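Long-range contact in N-carbamoylsarcosine amidase related protein (PDB 3EEF), which probably hydrolyses N-carbamoylsarcosine or a related amide as a zinc-binding member of the isochorismatase-like cysteine hydrolase family: residues A[113-118]-A[136-141]. Numbering follows the deposited sequence.
Sequences VVLIGL and YRIIVV
Val113 and Leu115 alternate with Arg137, Ile139 and Val141 in the backbone bonds that join the two parallel strands. Val113 N donates to Arg137 O at 2.8 Å, and Val113 O receives Ile139 N. Ile139 then reaches back through its own carbonyl, whose O accepts Leu115 N. The fourth bond, Val141 N to Leu115 O, is weak at 3.3 Å, just before the chain turns a corner at Gly117. There phi of 119° and psi of -151° would jam a CB against the carbonyl O of Ile116, which calls for glycine. Ile139 O also lies 3.3 Å from Val114 CA, a CA-H...O contact.

The strands are the two ends of a right-handed beta-alpha-beta crossover in the parallel sheet of the isochorismatase-like alpha/beta fold, strand 112-116 being one of the two central strands.

Side chains divide between two faces. On one, Val113 CG2 runs alongside Ile138 CG1 at 4.1 Å, while CD1 of Leu115 crosses to CG2 of Ile138 at 3.9 Å. On the other, Val114 CG2 meets Ile139 CB at 4.1 Å. Val114 CG1, anti to its backbone N (chi1 -178°), comes within 3.7 Å of Val141 CG2; Ile116 CG2 closes on Val141 CB at 3.6 Å. Branched at CB, valine and isoleucine suit the extended backbone and set methyls directly beside it, close to the neighbouring strand.

Helix 123-133 makes the connection and packs its small residues on the first face: Ala131 against Val113 and Ile138, Thr127 and Ala128 against Leu115. Strand 3-8 flanks strand 112-116, bonding to the backbone of Val114 and Ile116. At the entry to strand 137-141 Tyr136 brings its ring obliquely to Val113 CG1, and its hydroxyl is hydrogen-bonded to Asp102 of helix 101-107.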
loop_
_atom_site.group_PDB
_atom_site.type_symbol
_atom_site.label_atom_id
_atom_site.label_comp_id
_atom_site.label_asym_id
_atom_site.label_seq_id
_atom_site.Cartn_x
_atom_site.Cartn_y
_atom_site.Cartn_z
ATOM N N VAL A 113 7.099 -7.568 -16.073
ATOM C CA VAL A 113 7.366 -8.715 -15.214
ATOM C C VAL A 113 7.148 -9.974 -15.986
ATOM O O VAL A 113 6.178 -10.103 -16.738
ATOM C CB VAL A 113 6.480 -8.733 -13.918
ATOM C CG1 VAL A 113 6.916 -7.582 -12.977
ATOM C CG2 VAL A 113 5.013 -8.667 -14.251
ATOM N N VAL A 114 8.079 -10.896 -15.848
ATOM C CA VAL A 114 7.885 -12.236 -16.419
ATOM C C VAL A 114 7.590 -13.164 -15.286
ATOM O O VAL A 114 8.364 -13.240 -14.335
ATOM C CB VAL A 114 9.125 -12.731 -17.163
ATOM C CG1 VAL A 114 8.841 -14.099 -17.770
ATOM C CG2 VAL A 114 9.507 -11.717 -18.229
ATOM N N LEU A 115 6.462 -13.849 -15.374
ATOM C CA LEU A 115 5.927 -14.639 -14.248
ATOM C C LEU A 115 6.018 -16.143 -14.505
ATOM O O LEU A 115 5.560 -16.631 -15.520
ATOM C CB LEU A 115 4.453 -14.286 -14.018
ATOM C CG LEU A 115 4.121 -12.856 -13.664
ATOM C CD1 LEU A 115 2.599 -12.680 -13.529
ATOM C CD2 LEU A 115 4.836 -12.470 -12.370
ATOM N N ILE A 116 6.620 -16.867 -13.582
ATOM C CA ILE A 116 6.574 -18.307 -13.598
ATOM C C ILE A 116 6.303 -18.821 -12.182
ATOM O O ILE A 116 6.465 -18.072 -11.196
ATOM C CB ILE A 116 7.905 -18.884 -14.142
ATOM C CG1 ILE A 116 9.060 -18.672 -13.171
ATOM C CG2 ILE A 116 8.245 -18.254 -15.504
ATOM C CD1 ILE A 116 10.376 -19.293 -13.671
ATOM N N GLY A 117 5.876 -20.082 -12.081
ATOM C CA GLY A 117 5.714 -20.764 -10.784
ATOM C C GLY A 117 4.297 -21.231 -10.483
ATOM O O GLY A 117 3.505 -21.468 -11.382
ATOM N N LEU A 118 3.977 -21.283 -9.197
ATOM C CA LEU A 118 2.765 -21.905 -8.665
ATOM C C LEU A 118 1.816 -20.902 -8.027
ATOM O O LEU A 118 2.208 -20.185 -7.097
ATOM C CB LEU A 118 3.158 -22.943 -7.590
ATOM C CG LEU A 118 4.178 -23.901 -8.156
ATOM C CD1 LEU A 118 4.502 -24.950 -7.149
ATOM C CD2 LEU A 118 3.694 -24.474 -9.538
ATOM N N TYR A 136 3.051 -2.282 -14.682
ATOM C CA TYR A 136 3.943 -3.202 -15.371
ATOM C C TYR A 136 3.235 -3.863 -16.545
ATOM O O TYR A 136 2.016 -4.071 -16.508
ATOM C CB TYR A 136 4.426 -4.294 -14.414
ATOM C CG TYR A 136 5.250 -3.731 -13.297
ATOM C CD1 TYR A 136 6.573 -3.361 -13.517
ATOM C CD2 TYR A 136 4.700 -3.495 -12.052
ATOM C CE1 TYR A 136 7.336 -2.804 -12.517
ATOM C CE2 TYR A 136 5.456 -2.910 -11.035
ATOM C CZ TYR A 136 6.773 -2.577 -11.275
ATOM O OH TYR A 136 7.538 -2.014 -10.290
ATOM N N ARG A 137 3.991 -4.197 -17.587
ATOM C CA ARG A 137 3.510 -5.169 -18.588
ATOM C C ARG A 137 3.787 -6.559 -18.057
ATOM O O ARG A 137 4.676 -6.750 -17.209
ATOM C CB ARG A 137 4.191 -5.003 -19.946
ATOM C CG ARG A 137 3.930 -3.658 -20.627
ATOM C CD ARG A 137 2.468 -3.485 -21.097
ATOM N NE ARG A 137 1.971 -4.608 -21.912
ATOM C CZ ARG A 137 2.389 -4.936 -23.151
ATOM N NH1 ARG A 137 3.346 -4.238 -23.767
ATOM N NH2 ARG A 137 1.840 -5.983 -23.790
ATOM N N ILE A 138 3.011 -7.530 -18.552
ATOM C CA ILE A 138 3.030 -8.866 -18.006
ATOM C C ILE A 138 3.263 -9.936 -19.065
ATOM O O ILE A 138 2.593 -9.947 -20.095
ATOM C CB ILE A 138 1.706 -9.197 -17.282
ATOM C CG1 ILE A 138 1.439 -8.182 -16.135
ATOM C CG2 ILE A 138 1.751 -10.662 -16.755
ATOM C CD1 ILE A 138 -0.044 -8.063 -15.622
ATOM N N ILE A 139 4.181 -10.857 -18.770
ATOM C CA ILE A 139 4.445 -12.011 -19.586
ATOM C C ILE A 139 4.373 -13.203 -18.667
ATOM O O ILE A 139 4.873 -13.144 -17.543
ATOM C CB ILE A 139 5.891 -11.942 -20.206
ATOM C CG1 ILE A 139 6.003 -10.725 -21.143
ATOM C CG2 ILE A 139 6.273 -13.255 -20.925
ATOM C CD1 ILE A 139 7.422 -10.507 -21.710
ATOM N N VAL A 140 3.747 -14.273 -19.143
ATOM C CA VAL A 140 3.673 -15.536 -18.432
ATOM C C VAL A 140 4.260 -16.675 -19.281
ATOM O O VAL A 140 3.955 -16.793 -20.449
ATOM C CB VAL A 140 2.213 -15.860 -18.097
ATOM C CG1 VAL A 140 2.132 -17.097 -17.190
ATOM C CG2 VAL A 140 1.564 -14.672 -17.438
ATOM N N VAL A 141 5.128 -17.489 -18.692
ATOM C CA VAL A 141 5.731 -18.625 -19.380
ATOM C C VAL A 141 4.906 -19.884 -19.147
ATOM O O VAL A 141 5.128 -20.573 -18.171
ATOM C CB VAL A 141 7.174 -18.822 -18.904
ATOM C CG1 VAL A 141 7.885 -19.942 -19.687
ATOM C CG2 VAL A 141 7.914 -17.500 -19.035
#